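Local coordinates for type 3A cellulose-binding domain protein (Clostridium thermocellum, PDB 4B9P) that binds cellulose as the extracellular family 3 carbohydrate-binding module of an anti-sigma factor that probably senses polysaccharide and releases SigI2 in response, at residues E8-T17 / S138-W149; I65-V75 / Y87-A96. All coordinates share one frame; numbering follows the deposited sequence.

Interaction 1 (E8-T17 / S138-W149); sequences ELQAYNHIRT and SFNNSSSDFVVW. With ZN (zinc ion), chain C.
The ring of Y12 lies against the D145-F146 backbone, with D145 CA 3.6 Å from the ring centroid and almost on its normal. Its CD1-CE1 edge meets the face of F146 in a T-shaped stack, planes at 87°. The first torsion (chi1 72°) sets Y12 CG between the backbone N and the carbonyl carbon, which brings the ring against this part of the chain. Next along the strand, A11 and V147 form an antiparallel hydrogen-bonded pair; A11 N gives the shorter bond, 2.9 Å to V147 O, and W149 N adds another to L9 O.

Further on, N13 OD1 receives N140 N at 2.9 Å, from above its amide plane, and also a hydrogen bond from water 4, which donates to S138 O as well. N140 is itself fixed by an Asx turn: its OD1 accepts S142 N and S143 N from the same face, while ND2 reaches S143 OG. R16 bends at chi3 (-62°) to lay one face of its guanidinium over S143-S144, and NH1 donates to N13 O at 2.9 Å, in both the guanidinium and the carbonyl plane. Water 3 accepts from N13 N and donates to the carbonyl oxygens of N140 and S143.

Outside the pair, Y12 OH bonds R26 and N13 ND2 bonds Y46 OH. H14 turns away from the 138-149 chain, and its NE2 binds a zinc ion at 2.0 Å together with two waters. By pairing with strand 7-13, the short strand 147-148 closes one edge of a five-stranded antiparallel sheet of the CBM3 beta-sandwich, and the loop before it leads back toward D136 of the calcium site.

Interaction 2 (I65-V75 / Y87-A96); sequences ITSSKITGTVV and YVEIGFTNSA
Strands 70-75 and 87-92 run antiparallel, their axes 4.4 Å apart at closest approach and 158° between directions, as the two arms of a beta hairpin at an edge of the second sheet of the CBM3 sandwich. Hydrogen-bonded pairs T71-G91, T73-E89 and V75-Y87 alternate with non-hydrogen-bonded ones, and T93 N extends the bonding to K69 O, where the chain leaves the strand.

I70, V74, V88, I90 and F92 share one face. There I70 CD1 lies 3.5 Å from F92 CE1, the two side chains running alongside each other, and I70 CG2 meets I90 CG2 at 4.0 Å. I70 and I90 also touch I107, and V88 touches I111, both on strand 104-111, so this face packs against the other sheet.

T71, T73, V75, Y87 and E89 occupy the other face. E89 sends its carboxylate to R45 in a salt bridge. Water 11 links T71 OG1 to E89 O, to which it donates at 2.8 Å, and water 12 joins T71 OG1 to F92 O. Before strand 70-75, K69 stretches its extended chain past A96, CB to CB 4.1 Å, and NZ donates a hydrogen bond to water 10. With chi1 at 52°, the Y87 ring folds back alongside V75, whose CB sits over one ring face 3.9 Å from the centroid while CG1 touches CZ at 3.6 Å.

In the fold
The two contacts sit on opposite sides of the chain's centre, about 19 Å apart between centres, and belong to different sheets of one CBM3 domain. Interaction 1 brings together segments 121 residues apart and pairs an N-terminal strand with a short edge strand and its loop; interaction 2 is local, holding two consecutive hairpin strands. Both are partly buried. In interaction 1 three strand-type backbone bonds are joined by aromatic packing, a loop held by an Asx turn, an arginine and bridging waters, with zinc at its margin and calcium nearby. In interaction 2 regular strand pairing dominates, apolar on the side facing the other sheet and mixed on the other, where a water-linked threonine and a glutamate lie beside a valine-tyrosine contact.

Interaction 1 (E8-T17 / S138-W149)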
# COMPACT_ATOMS: atom_id res chain seq x y z
N GLU A 8 -6.77 -7.36 -10.65
CA GLU A 8 -7.63 -6.32 -10.18
C GLU A 8 -7.12 -5.93 -8.80
O GLU A 8 -6.74 -6.81 -8.02
CB GLU A 8 -9.09 -6.80 -10.10
CG GLU A 8 -10.03 -5.73 -9.62
CD GLU A 8 -11.47 -6.16 -9.70
OE1 GLU A 8 -12.03 -6.09 -10.81
OE2 GLU A 8 -12.07 -6.54 -8.67
N LEU A 9 -7.13 -4.64 -8.47
CA LEU A 9 -6.67 -4.18 -7.18
C LEU A 9 -7.85 -3.50 -6.50
O LEU A 9 -8.42 -2.54 -7.06
CB LEU A 9 -5.50 -3.23 -7.37
CG LEU A 9 -4.69 -2.71 -6.19
CD1 LEU A 9 -5.46 -1.72 -5.30
CD2 LEU A 9 -4.02 -3.84 -5.43
N GLN A 10 -8.23 -4.00 -5.32
CA GLN A 10 -9.25 -3.37 -4.49
C GLN A 10 -8.59 -2.79 -3.26
O GLN A 10 -7.58 -3.33 -2.78
CB GLN A 10 -10.37 -4.33 -4.11
CG GLN A 10 -11.05 -4.89 -5.30
CD GLN A 10 -12.22 -5.76 -4.92
OE1 GLN A 10 -12.57 -5.84 -3.76
NE2 GLN A 10 -12.82 -6.44 -5.88
N ALA A 11 -9.13 -1.70 -2.72
CA ALA A 11 -8.50 -1.09 -1.54
C ALA A 11 -9.51 -0.23 -0.81
O ALA A 11 -10.56 0.16 -1.37
CB ALA A 11 -7.32 -0.24 -1.97
N TYR A 12 -9.20 0.11 0.42
CA TYR A 12 -9.85 1.20 1.10
C TYR A 12 -8.94 1.66 2.23
O TYR A 12 -7.98 0.97 2.59
CB TYR A 12 -11.24 0.81 1.63
CG TYR A 12 -11.30 -0.12 2.81
CD1 TYR A 12 -11.04 -1.48 2.66
CD2 TYR A 12 -11.67 0.35 4.07
CE1 TYR A 12 -11.12 -2.36 3.74
CE2 TYR A 12 -11.75 -0.52 5.15
CZ TYR A 12 -11.49 -1.87 4.98
OH TYR A 12 -11.58 -2.73 6.06
N ASN A 13 -9.25 2.83 2.79
CA ASN A 13 -8.57 3.32 3.97
C ASN A 13 -9.41 3.04 5.19
O ASN A 13 -10.55 3.42 5.29
CB ASN A 13 -8.31 4.82 3.81
CG ASN A 13 -7.24 5.08 2.81
OD1 ASN A 13 -7.50 5.22 1.62
ND2 ASN A 13 -6.01 5.11 3.27
N HIS A 14 -8.80 2.35 6.16
CA HIS A 14 -9.53 1.97 7.36
C HIS A 14 -9.68 3.12 8.34
O HIS A 14 -10.57 3.09 9.18
CB HIS A 14 -8.82 0.77 8.00
CG HIS A 14 -9.56 0.15 9.14
ND1 HIS A 14 -9.04 0.08 10.41
CD2 HIS A 14 -10.75 -0.49 9.19
CE1 HIS A 14 -9.89 -0.55 11.21
NE2 HIS A 14 -10.93 -0.92 10.49
N ILE A 15 -8.80 4.11 8.22
CA ILE A 15 -8.96 5.37 8.93
C ILE A 15 -9.07 6.46 7.88
O ILE A 15 -8.16 6.60 7.04
CB ILE A 15 -7.74 5.69 9.83
CG1 ILE A 15 -7.61 4.64 10.93
CG2 ILE A 15 -7.85 7.10 10.42
CD1 ILE A 15 -6.39 4.85 11.75
N ARG A 16 -10.17 7.22 7.94
CA ARG A 16 -10.43 8.21 6.90
C ARG A 16 -10.50 9.64 7.40
O ARG A 16 -10.93 10.54 6.67
CB ARG A 16 -11.74 7.85 6.19
CG ARG A 16 -11.60 6.55 5.43
CD ARG A 16 -12.85 6.07 4.78
NE ARG A 16 -13.93 5.78 5.69
CZ ARG A 16 -14.06 4.68 6.45
NH1 ARG A 16 -13.17 3.70 6.46
NH2 ARG A 16 -15.15 4.55 7.18
N THR A 17 -10.10 9.86 8.65
CA THR A 17 -10.05 11.20 9.19
C THR A 17 -9.01 12.02 8.43
O THR A 17 -8.01 11.50 7.94
CB THR A 17 -9.69 11.17 10.67
OG1 THR A 17 -8.50 10.40 10.86
CG2 THR A 17 -10.76 10.49 11.44
N SER A 138 -3.12 8.48 -3.16
CA SER A 138 -3.82 7.20 -3.10
C SER A 138 -4.98 7.14 -2.12
O SER A 138 -5.69 6.14 -2.11
CB SER A 138 -2.83 6.07 -2.79
OG SER A 138 -1.87 5.93 -3.83
N PHE A 139 -5.16 8.18 -1.30
CA PHE A 139 -6.19 8.15 -0.25
C PHE A 139 -7.62 8.15 -0.79
O PHE A 139 -7.94 8.89 -1.72
CB PHE A 139 -5.96 9.37 0.65
CG PHE A 139 -6.94 9.53 1.77
CD1 PHE A 139 -7.06 8.55 2.77
CD2 PHE A 139 -7.70 10.69 1.86
CE1 PHE A 139 -7.94 8.71 3.84
CE2 PHE A 139 -8.56 10.87 2.94
CZ PHE A 139 -8.68 9.87 3.93
N ASN A 140 -8.47 7.34 -0.18
CA ASN A 140 -9.89 7.30 -0.46
C ASN A 140 -10.64 7.74 0.80
O ASN A 140 -10.66 7.03 1.78
CB ASN A 140 -10.24 5.84 -0.82
CG ASN A 140 -11.71 5.62 -1.11
OD1 ASN A 140 -12.59 6.42 -0.72
ND2 ASN A 140 -12.00 4.51 -1.78
N ASN A 141 -11.21 8.92 0.76
CA ASN A 141 -11.84 9.47 1.95
C ASN A 141 -13.22 8.94 2.29
O ASN A 141 -13.80 9.38 3.30
CB ASN A 141 -11.86 11.02 1.94
CG ASN A 141 -12.81 11.61 0.93
OD1 ASN A 141 -13.64 10.93 0.34
ND2 ASN A 141 -12.68 12.91 0.73
N SER A 142 -13.74 8.02 1.49
CA SER A 142 -15.13 7.65 1.63
C SER A 142 -15.37 6.18 1.91
O SER A 142 -16.11 5.83 2.84
CB SER A 142 -15.90 8.07 0.38
OG SER A 142 -17.27 7.71 0.43
N SER A 143 -14.78 5.32 1.10
CA SER A 143 -15.16 3.91 1.17
C SER A 143 -14.83 3.26 2.49
O SER A 143 -13.72 3.40 3.01
CB SER A 143 -14.47 3.12 0.06
OG SER A 143 -14.72 3.71 -1.19
N SER A 144 -15.77 2.50 3.02
CA SER A 144 -15.58 1.84 4.32
C SER A 144 -15.30 0.35 4.16
O SER A 144 -15.20 -0.37 5.16
CB SER A 144 -16.79 2.06 5.21
OG SER A 144 -17.95 1.49 4.62
N ASP A 145 -15.16 -0.09 2.91
CA ASP A 145 -14.77 -1.47 2.62
C ASP A 145 -14.15 -1.47 1.22
O ASP A 145 -14.17 -0.44 0.53
CB ASP A 145 -15.98 -2.40 2.71
CG ASP A 145 -15.61 -3.86 2.93
OD1 ASP A 145 -14.43 -4.26 2.86
OD2 ASP A 145 -16.54 -4.64 3.17
N PHE A 146 -13.61 -2.60 0.79
CA PHE A 146 -12.87 -2.69 -0.47
C PHE A 146 -13.66 -2.18 -1.68
O PHE A 146 -14.82 -2.58 -1.87
CB PHE A 146 -12.47 -4.15 -0.72
CG PHE A 146 -11.42 -4.63 0.19
CD1 PHE A 146 -10.10 -4.15 0.07
CD2 PHE A 146 -11.70 -5.58 1.17
CE1 PHE A 146 -9.13 -4.57 0.92
CE2 PHE A 146 -10.72 -6.01 2.01
CZ PHE A 146 -9.41 -5.50 1.87
N VAL A 147 -13.02 -1.36 -2.50
CA VAL A 147 -13.54 -1.00 -3.82
C VAL A 147 -12.41 -1.11 -4.82
O VAL A 147 -11.25 -0.97 -4.48
CB VAL A 147 -14.14 0.44 -3.86
CG1 VAL A 147 -15.27 0.60 -2.86
CG2 VAL A 147 -13.08 1.55 -3.61
N VAL A 148 -12.74 -1.39 -6.07
CA VAL A 148 -11.71 -1.31 -7.10
C VAL A 148 -11.11 0.10 -7.12
O VAL A 148 -11.83 1.09 -7.06
CB VAL A 148 -12.33 -1.68 -8.48
CG1 VAL A 148 -11.32 -1.56 -9.60
CG2 VAL A 148 -12.86 -3.15 -8.43
N TRP A 149 -9.78 0.20 -7.12
CA TRP A 149 -9.17 1.52 -6.87
C TRP A 149 -7.99 1.74 -7.79
O TRP A 149 -6.98 1.02 -7.73
CB TRP A 149 -8.76 1.63 -5.41
CG TRP A 149 -8.36 2.98 -4.99
CD1 TRP A 149 -7.13 3.36 -4.49
CD2 TRP A 149 -9.19 4.13 -4.96
NE1 TRP A 149 -7.15 4.70 -4.16
CE2 TRP A 149 -8.41 5.20 -4.43
CE3 TRP A 149 -10.52 4.38 -5.32
CZ2 TRP A 149 -8.94 6.49 -4.24
CZ3 TRP A 149 -11.04 5.68 -5.15
CH2 TRP A 149 -10.24 6.71 -4.64
ZN ZN C . -12.39 -1.99 11.24
O HOH W 1 -9.66 2.92 -1.97
O HOH W 2 -14.64 -2.73 6.72
O HOH W 3 -11.42 4.33 1.85
O HOH W 4 -7.12 3.89 -0.83
O HOH W 5 -15.46 8.23 5.74
O HOH W 6 -13.81 1.18 7.61
O HOH W 7 -13.16 -2.73 9.39
O HOH W 8 -13.72 -0.49 11.72

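Interaction 2 (I65-V75 / Y87-A96)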
# COMPACT_ATOMS: atom_id res chain seq x y z
N ILE A 65 -2.01 -14.59 3.57
CA ILE A 65 -0.86 -15.50 3.37
C ILE A 65 0.15 -15.43 4.50
O ILE A 65 1.19 -16.08 4.46
CB ILE A 65 -0.19 -15.32 2.00
CG1 ILE A 65 0.51 -13.96 1.87
CG2 ILE A 65 -1.22 -15.52 0.90
CD1 ILE A 65 1.34 -13.83 0.58
N THR A 66 -0.24 -14.68 5.54
CA THR A 66 0.55 -14.35 6.75
C THR A 66 1.58 -13.26 6.49
O THR A 66 2.19 -13.18 5.42
CB THR A 66 1.15 -15.55 7.52
OG1 THR A 66 2.34 -16.05 6.86
CG2 THR A 66 0.10 -16.66 7.75
N SER A 67 1.80 -12.45 7.51
CA SER A 67 2.61 -11.25 7.35
C SER A 67 4.08 -11.54 7.05
O SER A 67 4.75 -10.69 6.46
CB SER A 67 2.44 -10.36 8.58
OG SER A 67 2.96 -11.03 9.69
N SER A 68 4.56 -12.72 7.40
CA SER A 68 5.95 -13.04 7.15
C SER A 68 6.26 -13.18 5.68
O SER A 68 7.42 -13.18 5.33
CB SER A 68 6.39 -14.28 7.93
OG SER A 68 5.40 -15.30 7.83
N LYS A 69 5.25 -13.28 4.83
CA LYS A 69 5.44 -13.34 3.37
C LYS A 69 5.37 -11.97 2.69
O LYS A 69 5.56 -11.86 1.47
CB LYS A 69 4.45 -14.35 2.70
CG LYS A 69 4.75 -15.78 3.16
CD LYS A 69 3.78 -16.77 2.56
CE LYS A 69 4.11 -18.17 3.10
NZ LYS A 69 3.30 -19.20 2.44
N ILE A 70 5.06 -10.93 3.47
CA ILE A 70 4.86 -9.58 2.97
C ILE A 70 6.08 -8.73 3.31
O ILE A 70 6.62 -8.86 4.41
CB ILE A 70 3.59 -8.93 3.66
CG1 ILE A 70 2.34 -9.80 3.48
CG2 ILE A 70 3.41 -7.54 3.08
CD1 ILE A 70 2.01 -10.16 2.01
N THR A 71 6.47 -7.87 2.38
CA THR A 71 7.48 -6.86 2.64
C THR A 71 6.85 -5.47 2.45
O THR A 71 5.94 -5.31 1.66
CB THR A 71 8.70 -7.00 1.70
OG1 THR A 71 8.34 -6.66 0.36
CG2 THR A 71 9.20 -8.43 1.68
N GLY A 72 7.34 -4.47 3.18
CA GLY A 72 6.90 -3.12 2.93
C GLY A 72 8.04 -2.18 3.20
O GLY A 72 8.78 -2.37 4.18
N THR A 73 8.15 -1.14 2.38
CA THR A 73 9.21 -0.17 2.51
C THR A 73 8.58 1.20 2.31
O THR A 73 7.69 1.36 1.48
CB THR A 73 10.26 -0.39 1.39
OG1 THR A 73 10.58 -1.79 1.27
CG2 THR A 73 11.54 0.46 1.65
N VAL A 74 9.06 2.19 3.06
CA VAL A 74 8.68 3.56 2.84
C VAL A 74 9.74 4.19 1.95
O VAL A 74 10.92 4.18 2.31
CB VAL A 74 8.55 4.29 4.18
CG1 VAL A 74 8.30 5.78 3.96
CG2 VAL A 74 7.48 3.60 5.08
N VAL A 75 9.32 4.77 0.82
CA VAL A 75 10.26 5.33 -0.14
C VAL A 75 9.97 6.80 -0.33
O VAL A 75 8.84 7.19 -0.56
CB VAL A 75 10.11 4.60 -1.48
CG1 VAL A 75 11.11 5.15 -2.50
CG2 VAL A 75 10.28 3.07 -1.29
N TYR A 87 6.07 6.91 -1.29
CA TYR A 87 5.12 5.83 -1.46
C TYR A 87 5.51 4.71 -0.52
O TYR A 87 6.69 4.54 -0.16
CB TYR A 87 4.98 5.30 -2.91
CG TYR A 87 6.26 4.92 -3.59
CD1 TYR A 87 6.80 3.63 -3.47
CD2 TYR A 87 6.93 5.83 -4.40
CE1 TYR A 87 7.98 3.29 -4.16
CE2 TYR A 87 8.08 5.50 -5.08
CZ TYR A 87 8.60 4.23 -4.96
OH TYR A 87 9.76 3.93 -5.63
N VAL A 88 4.51 3.95 -0.09
CA VAL A 88 4.73 2.68 0.54
C VAL A 88 4.79 1.65 -0.57
O VAL A 88 3.87 1.56 -1.37
CB VAL A 88 3.52 2.34 1.46
CG1 VAL A 88 3.78 1.03 2.18
CG2 VAL A 88 3.24 3.49 2.44
N GLU A 89 5.89 0.91 -0.65
CA GLU A 89 5.98 -0.15 -1.64
C GLU A 89 5.83 -1.48 -0.91
O GLU A 89 6.67 -1.84 -0.07
CB GLU A 89 7.32 -0.11 -2.36
CG GLU A 89 7.37 -1.15 -3.45
CD GLU A 89 8.54 -0.99 -4.36
OE1 GLU A 89 8.49 -0.15 -5.27
OE2 GLU A 89 9.51 -1.75 -4.20
N ILE A 90 4.78 -2.21 -1.25
CA ILE A 90 4.48 -3.50 -0.65
C ILE A 90 4.92 -4.55 -1.65
O ILE A 90 4.65 -4.44 -2.85
CB ILE A 90 2.98 -3.61 -0.37
CG1 ILE A 90 2.61 -2.66 0.75
CG2 ILE A 90 2.60 -5.06 0.02
CD1 ILE A 90 1.10 -2.59 1.03
N GLY A 91 5.64 -5.54 -1.18
CA GLY A 91 6.09 -6.62 -2.03
C GLY A 91 5.95 -7.92 -1.28
O GLY A 91 5.28 -8.00 -0.23
N PHE A 92 6.58 -8.95 -1.84
CA PHE A 92 6.41 -10.30 -1.32
C PHE A 92 7.76 -10.97 -1.29
O PHE A 92 8.63 -10.70 -2.13
CB PHE A 92 5.47 -11.05 -2.27
CG PHE A 92 4.12 -10.42 -2.35
CD1 PHE A 92 3.14 -10.75 -1.46
CD2 PHE A 92 3.87 -9.43 -3.30
CE1 PHE A 92 1.91 -10.12 -1.51
CE2 PHE A 92 2.63 -8.81 -3.34
CZ PHE A 92 1.68 -9.15 -2.45
N THR A 93 7.95 -11.89 -0.35
CA THR A 93 9.26 -12.54 -0.25
C THR A 93 9.44 -13.56 -1.37
O THR A 93 8.48 -13.98 -2.04
CB THR A 93 9.42 -13.25 1.07
OG1 THR A 93 8.39 -14.25 1.14
CG2 THR A 93 9.32 -12.26 2.24
N ASN A 94 10.69 -13.98 -1.55
CA ASN A 94 11.05 -14.89 -2.61
C ASN A 94 10.26 -16.19 -2.47
O ASN A 94 9.98 -16.85 -3.47
CB ASN A 94 12.56 -15.14 -2.57
CG ASN A 94 13.05 -15.84 -3.78
OD1 ASN A 94 12.75 -15.41 -4.90
ND2 ASN A 94 13.79 -16.93 -3.60
N SER A 95 9.94 -16.57 -1.24
CA SER A 95 9.23 -17.81 -0.94
C SER A 95 7.71 -17.61 -0.74
O SER A 95 7.02 -18.51 -0.26
CB SER A 95 9.90 -18.46 0.25
OG SER A 95 11.16 -19.07 -0.12
N ALA A 96 7.17 -16.47 -1.14
CA ALA A 96 5.74 -16.21 -1.00
C ALA A 96 4.88 -17.08 -1.93
O ALA A 96 3.69 -17.22 -1.70
CB ALA A 96 5.43 -14.76 -1.26
O HOH W 9 8.62 -15.27 3.79
O HOH W 10 4.00 -19.73 0.02
O HOH W 11 8.58 -3.87 -0.07
O HOH W 12 9.86 -7.74 -1.64